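Actinorhodin polyketide putative beta-ketoacyl synthase 2 (Streptomyces coelicolor A3, PDB 1TQY) is the chain length factor of actinorhodin biosynthesis, a ketosynthase-like protein that probably pairs with the ketosynthase and helps to set polyketide length. Local coordinates at residues V299-A304 with R390-L395; L12-G17 with I241-D246; A284-L289 with G321-R326; G17-N22 with L84-W89; L173-H178 with V190-V195. All blocks are in the same frame, centred on the assembly; numbering follows the deposited sequence.

From the N terminus, strand 11-20 opens interactions 2 and 4, which share G17. Interaction 4 closes first, when helix 78-93 packs on the end of this strand. Interaction 5 then closes a short loop, folding helix 171-185 back on strand 189-196. Interaction 2 shuts the long loop at strand 238-246, so both 4 and 5 are nested inside it; L242 and L244 also pair directly with S192 and V190. Interactions 3 and 1 follow and cross: their segments alternate, binding helices 281-292 and 310-324 to strands 301-303 and 391-398. L173 of interaction 5 touches V394 and L395 of interaction 1, linking the N-terminal and C-terminal halves.

Interaction 1 of 5, residues V299-A304 with R390-L395; sequences VDVVFA and RTALVL
V302 and L393 point to one face, F303 and V394 to the other, of two neighbouring parallel strands in the C-terminal half of the thiolase fold. The axes of segments 301-303 and 391-395 pass 4.7 Å apart at 23°. Backbone bonds run alternately across them: L393 N to V301 O, F303 N to L393 O (2.7 Å) and L395 N to F303 O. On the V302 face, V302 CG1, anti to its backbone N (chi1 177°), slants over to L395 CD1 at 4.0 Å. V299 CG1 comes obliquely against L393 CB at 4.1 Å. Helix 310-324 lies over this side, with its F324 touching both V299 and L393. On the reverse face V301 CG1 lies snugly against A392 CB at 3.5 Å. F303 meets its neighbour strand through the root of its side chain, CB to V394 CG2 at 4.2 Å, and its ring packs on T352, A353 and S356 of helix 345-359. The two strands are thus sandwiched between an outer and an inner helix. Ahead of the ladder, D300 turns its carboxylate toward the start of the other segment, and its own N bonds to T391 O. D300 OD1 accepts two backbone donors on its anti side: R390 N at 2.9 Å, 18° out of the carboxylate plane, and T391 N at 3.3 Å, a more bent bond.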
# COMPACT_ATOMS: atom_id res chain seq x y z
N VAL B 299 -12.59 28.19 4.78
CA VAL B 299 -12.16 27.69 3.46
C VAL B 299 -12.47 28.66 2.33
O VAL B 299 -13.60 29.12 2.18
CB VAL B 299 -12.81 26.33 3.13
CG1 VAL B 299 -12.22 25.78 1.82
CG2 VAL B 299 -12.57 25.37 4.25
N ASP B 300 -11.45 28.95 1.53
CA ASP B 300 -11.58 29.88 0.42
C ASP B 300 -11.75 29.20 -0.92
O ASP B 300 -12.21 29.82 -1.87
CB ASP B 300 -10.35 30.79 0.39
CG ASP B 300 -10.21 31.60 1.65
OD1 ASP B 300 -9.06 31.77 2.13
OD2 ASP B 300 -11.25 32.08 2.16
N VAL B 301 -11.38 27.93 -1.01
CA VAL B 301 -11.50 27.22 -2.28
C VAL B 301 -11.44 25.72 -2.10
O VAL B 301 -10.66 25.20 -1.30
CB VAL B 301 -10.39 27.65 -3.26
CG1 VAL B 301 -9.03 27.38 -2.66
CG2 VAL B 301 -10.56 26.92 -4.58
N VAL B 302 -12.28 25.02 -2.85
CA VAL B 302 -12.35 23.57 -2.79
C VAL B 302 -11.93 22.93 -4.10
O VAL B 302 -12.55 23.15 -5.15
CB VAL B 302 -13.78 23.12 -2.46
CG1 VAL B 302 -13.85 21.61 -2.46
CG2 VAL B 302 -14.20 23.69 -1.12
N PHE B 303 -10.85 22.16 -4.05
CA PHE B 303 -10.38 21.43 -5.22
C PHE B 303 -11.09 20.09 -5.16
O PHE B 303 -10.65 19.17 -4.47
CB PHE B 303 -8.86 21.23 -5.17
CG PHE B 303 -8.10 22.42 -5.64
CD1 PHE B 303 -8.09 23.59 -4.89
CD2 PHE B 303 -7.43 22.39 -6.86
CE1 PHE B 303 -7.43 24.72 -5.35
CE2 PHE B 303 -6.77 23.52 -7.33
CZ PHE B 303 -6.77 24.69 -6.58
N ALA B 304 -12.20 20.01 -5.87
CA ALA B 304 -13.05 18.82 -5.91
C ALA B 304 -12.44 17.61 -6.59
O ALA B 304 -11.59 17.74 -7.47
CB ALA B 304 -14.37 19.18 -6.58
N ARG B 390 -6.44 31.74 0.96
CA ARG B 390 -5.41 31.47 1.95
C ARG B 390 -5.53 30.05 2.50
O ARG B 390 -4.58 29.50 3.06
CB ARG B 390 -5.54 32.48 3.10
CG ARG B 390 -4.22 32.78 3.79
CD ARG B 390 -4.43 33.19 5.25
NE ARG B 390 -4.79 32.04 6.09
CZ ARG B 390 -4.97 32.10 7.40
NH1 ARG B 390 -4.84 33.26 8.03
NH2 ARG B 390 -5.28 31.00 8.08
N THR B 391 -6.71 29.47 2.34
CA THR B 391 -6.96 28.11 2.81
C THR B 391 -7.69 27.35 1.73
O THR B 391 -8.69 27.82 1.19
CB THR B 391 -7.81 28.11 4.09
OG1 THR B 391 -7.11 28.81 5.13
CG2 THR B 391 -8.09 26.69 4.55
N ALA B 392 -7.19 26.16 1.40
CA ALA B 392 -7.80 25.36 0.37
C ALA B 392 -8.10 23.97 0.89
O ALA B 392 -7.36 23.44 1.73
CB ALA B 392 -6.87 25.27 -0.83
N LEU B 393 -9.20 23.39 0.41
CA LEU B 393 -9.58 22.02 0.77
C LEU B 393 -9.40 21.22 -0.52
O LEU B 393 -9.84 21.64 -1.59
CB LEU B 393 -11.05 21.94 1.23
CG LEU B 393 -11.58 20.51 1.41
CD1 LEU B 393 -10.97 19.88 2.65
CD2 LEU B 393 -13.12 20.50 1.53
N VAL B 394 -8.74 20.07 -0.42
CA VAL B 394 -8.51 19.19 -1.56
C VAL B 394 -9.22 17.87 -1.26
O VAL B 394 -9.11 17.33 -0.17
CB VAL B 394 -6.99 18.92 -1.78
CG1 VAL B 394 -6.78 17.96 -2.96
CG2 VAL B 394 -6.27 20.24 -2.07
N LEU B 395 -9.96 17.38 -2.25
CA LEU B 395 -10.74 16.15 -2.11
C LEU B 395 -10.36 15.08 -3.12
O LEU B 395 -10.02 15.39 -4.26
CB LEU B 395 -12.22 16.47 -2.29
CG LEU B 395 -12.77 17.53 -1.35
CD1 LEU B 395 -14.25 17.76 -1.62
CD2 LEU B 395 -12.55 17.08 0.08

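Interaction 2 of 5, residues L12-G17 with I241-D246; sequences LITGVG and ILVLED
A beta bulge at T14 interrupts the antiparallel pairing of strand 11-20 with strand 238-246: I13 stands opposite L244, G15 opposite V243, and T14 is the extra residue between them. T14 N bonds to V243 O at 3.0 Å and V243 N to G15 O at 2.7 Å, whereas G15 N is buried without a partner. Regular pairing holds on either side of the bulge, where L12 exchanges two backbone bonds with E245 and G17 two with I241.

The side chain of T14 turns its hydroxyl into the position between backbone N and carbonyl carbon (chi1 52°) and donates from OG1 to E245 OE2 at 2.5 Å. This bond is unusually short, so its exact length is less certain; it uses the anti lone pair of the carboxylate oxygen, and the two side chains cross at about a right angle. The same OE2 makes a salt bridge to R253, so this oxygen is held by the hydroxyl and by R253, and the nearby positive charge probably favours the ionised carboxylate. On the opposite face I13 CG2 slants against L242 CD1 at 3.7 Å, and V16 CG1 meets L242 CB at 4.3 Å. Y259 packs on I13 and V16 here, while on the other face I241 and V243 carry helix 78-93. After E245 the strand gives way to a helix, and D246 is its N-cap, with OD1 taking A249 N. Strand 238-246 runs antiparallel to both its neighbours, 11-20 and 189-196, as the one antiparallel strand in the five-stranded mixed sheet (order 3-2-4-5-1) of a thiolase-fold half.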
# COMPACT_ATOMS: atom_id res chain seq x y z
N LEU B 12 5.29 21.42 6.61
CA LEU B 12 5.29 22.29 5.44
C LEU B 12 5.66 21.54 4.16
O LEU B 12 6.28 20.49 4.20
CB LEU B 12 6.28 23.44 5.65
CG LEU B 12 6.16 24.22 6.97
CD1 LEU B 12 7.32 25.18 7.09
CD2 LEU B 12 4.83 24.97 7.01
N ILE B 13 5.23 22.11 3.03
CA ILE B 13 5.53 21.57 1.71
C ILE B 13 6.65 22.50 1.23
O ILE B 13 6.38 23.65 0.87
CB ILE B 13 4.34 21.73 0.73
CG1 ILE B 13 3.03 21.29 1.38
CG2 ILE B 13 4.63 20.96 -0.57
CD1 ILE B 13 2.91 19.82 1.62
N THR B 14 7.88 22.01 1.23
CA THR B 14 9.01 22.84 0.82
C THR B 14 9.46 22.65 -0.62
O THR B 14 10.09 23.54 -1.20
CB THR B 14 10.23 22.58 1.73
OG1 THR B 14 10.49 21.17 1.78
CG2 THR B 14 9.96 23.09 3.14
N GLY B 15 9.16 21.49 -1.19
CA GLY B 15 9.55 21.25 -2.56
C GLY B 15 8.54 20.41 -3.32
O GLY B 15 7.96 19.48 -2.78
N VAL B 16 8.33 20.74 -4.59
CA VAL B 16 7.38 19.98 -5.39
C VAL B 16 8.00 19.54 -6.71
O VAL B 16 8.91 20.18 -7.23
CB VAL B 16 6.08 20.79 -5.65
CG1 VAL B 16 5.53 21.33 -4.33
CG2 VAL B 16 6.34 21.92 -6.63
N GLY B 17 7.50 18.42 -7.23
CA GLY B 17 7.99 17.90 -8.50
C GLY B 17 6.80 17.40 -9.30
O GLY B 17 6.11 16.47 -8.86
N ILE B 241 5.38 14.55 -6.75
CA ILE B 241 6.06 14.10 -5.56
C ILE B 241 6.37 15.39 -4.85
O ILE B 241 6.73 16.39 -5.48
CB ILE B 241 7.36 13.35 -5.90
CG1 ILE B 241 7.03 12.02 -6.61
CG2 ILE B 241 8.17 13.10 -4.64
CD1 ILE B 241 6.30 10.98 -5.74
N LEU B 242 6.20 15.42 -3.53
CA LEU B 242 6.52 16.63 -2.80
C LEU B 242 7.31 16.32 -1.56
O LEU B 242 7.28 15.20 -1.05
CB LEU B 242 5.26 17.44 -2.45
CG LEU B 242 3.84 16.89 -2.52
CD1 LEU B 242 2.89 18.00 -2.05
CD2 LEU B 242 3.48 16.46 -3.95
N VAL B 243 8.03 17.33 -1.08
CA VAL B 243 8.86 17.18 0.10
C VAL B 243 8.16 17.86 1.27
O VAL B 243 7.89 19.05 1.24
CB VAL B 243 10.25 17.83 -0.13
CG1 VAL B 243 11.08 17.78 1.13
CG2 VAL B 243 10.96 17.10 -1.27
N LEU B 244 7.83 17.07 2.28
CA LEU B 244 7.19 17.63 3.45
C LEU B 244 8.19 17.52 4.58
O LEU B 244 8.99 16.58 4.62
CB LEU B 244 5.93 16.84 3.82
CG LEU B 244 4.99 16.33 2.75
CD1 LEU B 244 3.65 16.06 3.39
CD2 LEU B 244 4.85 17.32 1.61
N GLU B 245 8.16 18.48 5.49
CA GLU B 245 9.06 18.44 6.62
C GLU B 245 8.62 19.30 7.78
O GLU B 245 7.79 20.20 7.64
CB GLU B 245 10.48 18.78 6.18
CG GLU B 245 10.66 20.09 5.46
CD GLU B 245 12.04 20.20 4.79
OE1 GLU B 245 13.06 19.87 5.44
OE2 GLU B 245 12.11 20.63 3.61
N ASP B 246 9.16 18.95 8.94
CA ASP B 246 8.89 19.62 10.20
C ASP B 246 9.27 21.09 10.07
O ASP B 246 10.34 21.43 9.58
CB ASP B 246 9.71 18.94 11.30
CG ASP B 246 9.47 19.54 12.67
OD1 ASP B 246 9.82 20.72 12.89
OD2 ASP B 246 8.93 18.82 13.53

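Interaction 3 of 5, residues A284-L289 with G321-R326; sequences AIRLAL and GRVFGR
R286 and V323 bring the backbones of helices 281-292 and 310-324 nearest together, with their CA atoms 7.5 Å apart, so the contact is made by side chains. V323 points toward the other helix, and its two methyls face different neighbours: CG1 the apolar I285 and L289, CG2 chiefly the R286 guanidinium. V323 CG1, anti to the backbone N (chi1 177°), meets I285 CG2 at 3.9 Å, the two side chains crossing at a slant, and L289 CD1 lies a little farther off. V323 CG2 lies over one face of the R286 guanidinium, 3.8 Å above the plane and offset toward the rim. R286 gets there by stretching from CG to NE and sliding past V323 in the opposite direction. The edge of the guanidinium looks toward R322 O, 3.2 Å from R286 NH2, but the angle is too poor for a hydrogen bond; R286 NE makes a salt bridge to E282 of its own helix.

Both helices belong to the outer layer of the C-terminal half of the thiolase fold, where I285 and F324 also rest on L393 of strand 391-398. The F324 ring lies beneath its own neighbour V323, whose CG1 stands 3.6 Å above the centre of one face. From helix 281-292 the ring is approached obliquely by I285 CG2, 4.2 Å from F324 CZ, and by L289 CD1, 4.3 Å from F324 CE1.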
# COMPACT_ATOMS: atom_id res chain seq x y z
N ALA B 284 -15.50 13.01 5.88
CA ALA B 284 -14.07 13.19 5.68
C ALA B 284 -13.72 14.68 5.70
O ALA B 284 -12.77 15.10 6.36
CB ALA B 284 -13.62 12.57 4.34
N ILE B 285 -14.50 15.48 4.99
CA ILE B 285 -14.26 16.91 4.94
C ILE B 285 -14.27 17.53 6.34
O ILE B 285 -13.33 18.23 6.73
CB ILE B 285 -15.30 17.65 4.11
CG1 ILE B 285 -15.21 17.20 2.65
CG2 ILE B 285 -15.09 19.15 4.25
CD1 ILE B 285 -16.38 17.64 1.81
N ARG B 286 -15.34 17.27 7.09
CA ARG B 286 -15.45 17.84 8.43
C ARG B 286 -14.36 17.32 9.36
O ARG B 286 -13.93 18.01 10.28
CB ARG B 286 -16.81 17.53 9.04
CG ARG B 286 -17.97 18.16 8.33
CD ARG B 286 -19.28 17.70 8.93
NE ARG B 286 -20.39 18.29 8.20
CZ ARG B 286 -20.77 19.55 8.31
NH1 ARG B 286 -20.14 20.38 9.14
NH2 ARG B 286 -21.77 20.01 7.56
N LEU B 287 -13.92 16.08 9.13
CA LEU B 287 -12.87 15.50 9.95
C LEU B 287 -11.57 16.25 9.65
O LEU B 287 -10.84 16.64 10.55
CB LEU B 287 -12.70 14.01 9.64
CG LEU B 287 -13.13 13.00 10.71
CD1 LEU B 287 -14.26 13.54 11.55
CD2 LEU B 287 -13.50 11.69 10.04
N ALA B 288 -11.30 16.46 8.36
CA ALA B 288 -10.10 17.17 7.95
C ALA B 288 -10.10 18.60 8.48
O ALA B 288 -9.06 19.10 8.91
CB ALA B 288 -9.97 17.16 6.42
N LEU B 289 -11.25 19.27 8.45
CA LEU B 289 -11.32 20.65 8.94
C LEU B 289 -11.05 20.73 10.44
O LEU B 289 -10.43 21.69 10.90
CB LEU B 289 -12.69 21.25 8.63
CG LEU B 289 -12.96 21.61 7.18
CD1 LEU B 289 -14.38 22.15 7.05
CD2 LEU B 289 -11.95 22.65 6.70
N GLY B 321 -21.87 20.99 -0.79
CA GLY B 321 -22.96 21.89 -0.43
C GLY B 321 -23.36 21.79 1.04
O GLY B 321 -23.64 22.80 1.69
N ARG B 322 -23.39 20.57 1.55
CA ARG B 322 -23.76 20.35 2.94
C ARG B 322 -22.75 20.94 3.92
O ARG B 322 -23.11 21.33 5.03
CB ARG B 322 -23.94 18.84 3.20
CG ARG B 322 -25.13 18.29 2.44
CD ARG B 322 -25.27 16.77 2.53
NE ARG B 322 -26.50 16.35 1.85
CZ ARG B 322 -26.86 15.09 1.65
NH1 ARG B 322 -26.08 14.10 2.07
NH2 ARG B 322 -27.99 14.82 1.00
N VAL B 323 -21.49 21.03 3.51
CA VAL B 323 -20.49 21.60 4.42
C VAL B 323 -20.36 23.12 4.29
O VAL B 323 -20.34 23.83 5.30
CB VAL B 323 -19.10 20.95 4.19
CG1 VAL B 323 -18.06 21.60 5.10
CG2 VAL B 323 -19.18 19.46 4.46
N PHE B 324 -20.30 23.62 3.06
CA PHE B 324 -20.14 25.04 2.84
C PHE B 324 -21.40 25.75 2.32
O PHE B 324 -21.37 26.96 2.10
CB PHE B 324 -18.99 25.28 1.85
CG PHE B 324 -17.73 24.54 2.20
CD1 PHE B 324 -16.86 25.02 3.17
CD2 PHE B 324 -17.43 23.33 1.58
CE1 PHE B 324 -15.71 24.31 3.53
CE2 PHE B 324 -16.29 22.61 1.92
CZ PHE B 324 -15.42 23.10 2.90
N GLY B 325 -22.49 25.01 2.14
CA GLY B 325 -23.73 25.61 1.63
C GLY B 325 -23.67 25.62 0.11
O GLY B 325 -22.58 25.64 -0.46
N ARG B 326 -24.81 25.59 -0.56
CA ARG B 326 -24.78 25.59 -2.03
C ARG B 326 -24.19 26.91 -2.55
O ARG B 326 -24.50 27.99 -2.02
CB ARG B 326 -26.18 25.30 -2.58
CG ARG B 326 -26.58 23.82 -2.37
CD ARG B 326 -28.08 23.58 -2.54
NE ARG B 326 -28.56 23.96 -3.87
CZ ARG B 326 -28.44 23.21 -4.96
NH1 ARG B 326 -27.84 22.03 -4.92
NH2 ARG B 326 -28.93 23.65 -6.11

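Interaction 4 of 5, residues G17-N22 with L84-W89; sequences GVVAPN and LTAADW. With NA (sodium ion), chain K.
G17 and V19 of strand 11-20 lie against A86 and W89 of helix 78-93, an outer helix packed on the sheet of the N-terminal half of the thiolase fold. The strand and helix axes approach to 6.5 Å and run roughly antiparallel, at 149°.

Backbone contact comes first. G17 has no side chain on the side that faces the helix, so its CA lies only 3.6 Å from A86 O, and the helix comes correspondingly near the strand.

The apolar contacts centre on one methyl. V19 CG1, placed anti to the carbonyl carbon (chi1 -68°), meets A86 CB at 4.0 Å on one hand and W89 CZ3 at 4.2 Å on the other. The indole of W89 extends along the strand from G17 towards V18 and V19, its side chain crossing that of V19 at a slant. One turn back in its own helix, T85 CG2 stands 3.5 Å above one face of the indole, offset toward the rim.

A polar atom meets the indole too: V18 O lies at the ring edge, in its plane, 3.7 Å from W89 CZ3. The V18 side chain points away from helix 78-93 and packs on L348 and V351 of helix 345-359, on the inner side of the sheet.

Metal binding occupies the far end of the strand segment, away from the helix. Past A20 the chain turns at P21, whose carbonyl binds a sodium ion that also takes Q58 O and waters. The sodium lies 2.3 Å from P21 O.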
# COMPACT_ATOMS: atom_id res chain seq x y z
N GLY B 17 7.50 18.42 -7.23
CA GLY B 17 7.99 17.90 -8.50
C GLY B 17 6.80 17.40 -9.30
O GLY B 17 6.11 16.47 -8.86
N VAL B 18 6.54 17.99 -10.45
CA VAL B 18 5.39 17.55 -11.22
C VAL B 18 5.68 16.99 -12.60
O VAL B 18 6.51 17.51 -13.35
CB VAL B 18 4.32 18.67 -11.36
CG1 VAL B 18 4.15 19.41 -10.04
CG2 VAL B 18 4.67 19.60 -12.47
N VAL B 19 5.02 15.88 -12.90
CA VAL B 19 5.14 15.22 -14.19
C VAL B 19 3.70 15.04 -14.66
O VAL B 19 2.99 14.12 -14.24
CB VAL B 19 5.89 13.86 -14.06
CG1 VAL B 19 7.35 14.12 -13.68
CG2 VAL B 19 5.24 12.99 -12.99
N ALA B 20 3.25 15.94 -15.54
CA ALA B 20 1.88 15.91 -16.04
C ALA B 20 1.72 15.93 -17.55
O ALA B 20 2.57 16.43 -18.28
CB ALA B 20 1.10 17.08 -15.43
N PRO B 21 0.59 15.38 -18.05
CA PRO B 21 0.32 15.34 -19.49
C PRO B 21 0.36 16.71 -20.16
O PRO B 21 0.57 16.80 -21.37
CB PRO B 21 -1.07 14.70 -19.56
CG PRO B 21 -1.08 13.79 -18.36
CD PRO B 21 -0.47 14.69 -17.30
N ASN B 22 0.17 17.78 -19.40
CA ASN B 22 0.22 19.12 -19.98
C ASN B 22 1.44 19.92 -19.51
O ASN B 22 1.48 21.14 -19.64
CB ASN B 22 -1.08 19.89 -19.69
CG ASN B 22 -1.35 20.05 -18.21
OD1 ASN B 22 -0.82 19.30 -17.39
ND2 ASN B 22 -2.20 21.01 -17.87
N LEU B 84 10.67 8.90 -10.14
CA LEU B 84 12.04 9.21 -9.76
C LEU B 84 12.40 10.61 -10.26
O LEU B 84 13.09 11.36 -9.58
CB LEU B 84 13.01 8.18 -10.36
CG LEU B 84 13.03 6.75 -9.79
CD1 LEU B 84 13.80 5.82 -10.71
CD2 LEU B 84 13.66 6.77 -8.40
N THR B 85 11.91 10.97 -11.45
CA THR B 85 12.20 12.28 -12.01
C THR B 85 11.53 13.33 -11.16
O THR B 85 12.13 14.36 -10.82
CB THR B 85 11.68 12.39 -13.44
OG1 THR B 85 12.25 11.35 -14.23
CG2 THR B 85 12.01 13.74 -14.03
N ALA B 86 10.28 13.05 -10.82
CA ALA B 86 9.48 13.94 -9.98
C ALA B 86 10.17 14.09 -8.63
O ALA B 86 10.38 15.21 -8.16
CB ALA B 86 8.09 13.35 -9.80
N ALA B 87 10.53 12.97 -8.01
CA ALA B 87 11.17 12.99 -6.71
C ALA B 87 12.45 13.83 -6.71
O ALA B 87 12.65 14.65 -5.83
CB ALA B 87 11.46 11.57 -6.24
N ASP B 88 13.31 13.62 -7.70
CA ASP B 88 14.56 14.38 -7.77
C ASP B 88 14.29 15.88 -7.84
O ASP B 88 14.88 16.66 -7.08
CB ASP B 88 15.39 13.93 -8.97
CG ASP B 88 16.71 14.67 -9.07
OD1 ASP B 88 17.56 14.52 -8.15
OD2 ASP B 88 16.91 15.41 -10.06
N TRP B 89 13.40 16.28 -8.74
CA TRP B 89 13.03 17.69 -8.91
C TRP B 89 12.46 18.30 -7.64
O TRP B 89 12.71 19.48 -7.34
CB TRP B 89 11.99 17.85 -10.04
CG TRP B 89 12.56 17.68 -11.42
CD1 TRP B 89 13.89 17.70 -11.76
CD2 TRP B 89 11.83 17.48 -12.64
NE1 TRP B 89 14.02 17.52 -13.12
CE2 TRP B 89 12.78 17.38 -13.68
CE3 TRP B 89 10.47 17.37 -12.95
CZ2 TRP B 89 12.42 17.18 -15.02
CZ3 TRP B 89 10.10 17.17 -14.29
CH2 TRP B 89 11.07 17.08 -15.31
NA NA K . 0.53 15.54 -23.24
O HOH W 1 0.03 17.44 -24.51
O HOH W 2 -0.81 13.99 -25.42
O HOH W 3 2.44 15.77 -23.20

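Interaction 5 of 5, residues L173-H178 with V190-V195; sequences LDALGH and VVSGGV
L176 and S192 meet where helix 171-185 lies back along strand 189-196, their axes 7.2 Å apart and nearly antiparallel at 174°. The leucine carries the contact from an unusual conformation. Its first torsion, -101°, falls away from any staggered position, and chi2, 28°, also lies off any staggered value; together they swing CD1 toward the strand, although the side chain sets off alongside it. L176 CD1 ends 3.5 Å from S192 CB, tighter than carbons usually sit, and 3.0 Å from S192 OG. Such closeness with such torsions points to strain or to some uncertainty in the placing of the leucine. The same L176 CD1 also lies 3.8 Å from G193 N.

The S192 side chain leaves the backbone toward the helix, with OG anti to the backbone N, but the hydroxyl finds its hydrogen-bond partner in V109 O of strand 106-111. A175 O, 3.4 Å from S192 OG, is not hydrogen-bonded to it. A175 comes toward the strand with its small methyl, A175 CB lying 4.1 Å from G193 O.

In ketosynthases of this family the equivalent helix is the buried one that begins at the catalytic cysteine. Here it follows strand 163-166 and leads into strand 189-196, a beta-alpha-beta crossover in which strand 106-111 lies between the two. Across the helix, L173 touches V394 of strand 391-398 and D174 OD2 bonds S267 and S404, placing helix 171-185 between the strands of the two halves.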
# COMPACT_ATOMS: atom_id res chain seq x y z
N LEU B 173 -3.70 11.18 -1.73
CA LEU B 173 -3.95 12.09 -0.62
C LEU B 173 -3.65 11.36 0.68
O LEU B 173 -3.05 11.92 1.58
CB LEU B 173 -5.42 12.56 -0.64
CG LEU B 173 -5.63 14.08 -0.74
CD1 LEU B 173 -4.85 14.60 -1.92
CD2 LEU B 173 -7.12 14.41 -0.88
N ASP B 174 -4.07 10.10 0.76
CA ASP B 174 -3.82 9.29 1.95
C ASP B 174 -2.32 9.19 2.22
O ASP B 174 -1.90 9.22 3.37
CB ASP B 174 -4.41 7.90 1.77
CG ASP B 174 -5.93 7.89 1.87
OD1 ASP B 174 -6.55 6.86 1.51
OD2 ASP B 174 -6.51 8.90 2.32
N ALA B 175 -1.52 9.08 1.16
CA ALA B 175 -0.07 8.97 1.29
C ALA B 175 0.47 10.23 1.97
O ALA B 175 1.28 10.16 2.90
CB ALA B 175 0.59 8.79 -0.09
N LEU B 176 0.01 11.38 1.49
CA LEU B 176 0.40 12.68 2.02
C LEU B 176 0.01 12.81 3.49
O LEU B 176 0.77 13.34 4.30
CB LEU B 176 -0.27 13.79 1.21
CG LEU B 176 0.56 14.50 0.14
CD1 LEU B 176 1.65 13.59 -0.40
CD2 LEU B 176 -0.36 14.98 -0.97
N GLY B 177 -1.17 12.31 3.82
CA GLY B 177 -1.61 12.36 5.20
C GLY B 177 -0.76 11.41 6.02
O GLY B 177 -0.46 11.66 7.20
N HIS B 178 -0.36 10.30 5.41
CA HIS B 178 0.46 9.29 6.09
C HIS B 178 1.84 9.88 6.40
O HIS B 178 2.45 9.60 7.44
CB HIS B 178 0.60 8.04 5.21
CG HIS B 178 1.27 6.88 5.89
ND1 HIS B 178 0.64 5.68 6.10
CD2 HIS B 178 2.54 6.73 6.35
CE1 HIS B 178 1.49 4.83 6.67
NE2 HIS B 178 2.65 5.45 6.83
N VAL B 190 10.10 13.98 4.79
CA VAL B 190 9.42 12.86 4.18
C VAL B 190 9.06 13.21 2.74
O VAL B 190 8.46 14.25 2.46
CB VAL B 190 8.13 12.48 4.96
CG1 VAL B 190 7.34 11.44 4.17
CG2 VAL B 190 8.50 11.93 6.33
N VAL B 191 9.45 12.33 1.82
CA VAL B 191 9.16 12.52 0.41
C VAL B 191 7.85 11.77 0.18
O VAL B 191 7.73 10.59 0.52
CB VAL B 191 10.28 11.95 -0.48
CG1 VAL B 191 9.86 11.97 -1.94
CG2 VAL B 191 11.54 12.76 -0.29
N SER B 192 6.88 12.44 -0.41
CA SER B 192 5.57 11.82 -0.56
C SER B 192 4.89 12.20 -1.85
O SER B 192 5.11 13.27 -2.40
CB SER B 192 4.69 12.24 0.63
OG SER B 192 3.50 11.47 0.70
N GLY B 193 4.03 11.30 -2.31
CA GLY B 193 3.32 11.57 -3.54
C GLY B 193 2.91 10.29 -4.20
O GLY B 193 2.78 9.24 -3.56
N GLY B 194 2.73 10.38 -5.50
CA GLY B 194 2.34 9.22 -6.28
C GLY B 194 2.37 9.57 -7.75
O GLY B 194 2.30 10.74 -8.14
N VAL B 195 2.48 8.52 -8.54
CA VAL B 195 2.53 8.60 -9.98
C VAL B 195 1.99 7.28 -10.49
O VAL B 195 2.32 6.23 -9.95
CB VAL B 195 3.99 8.76 -10.49
CG1 VAL B 195 4.03 8.59 -12.00
CG2 VAL B 195 4.53 10.13 -10.11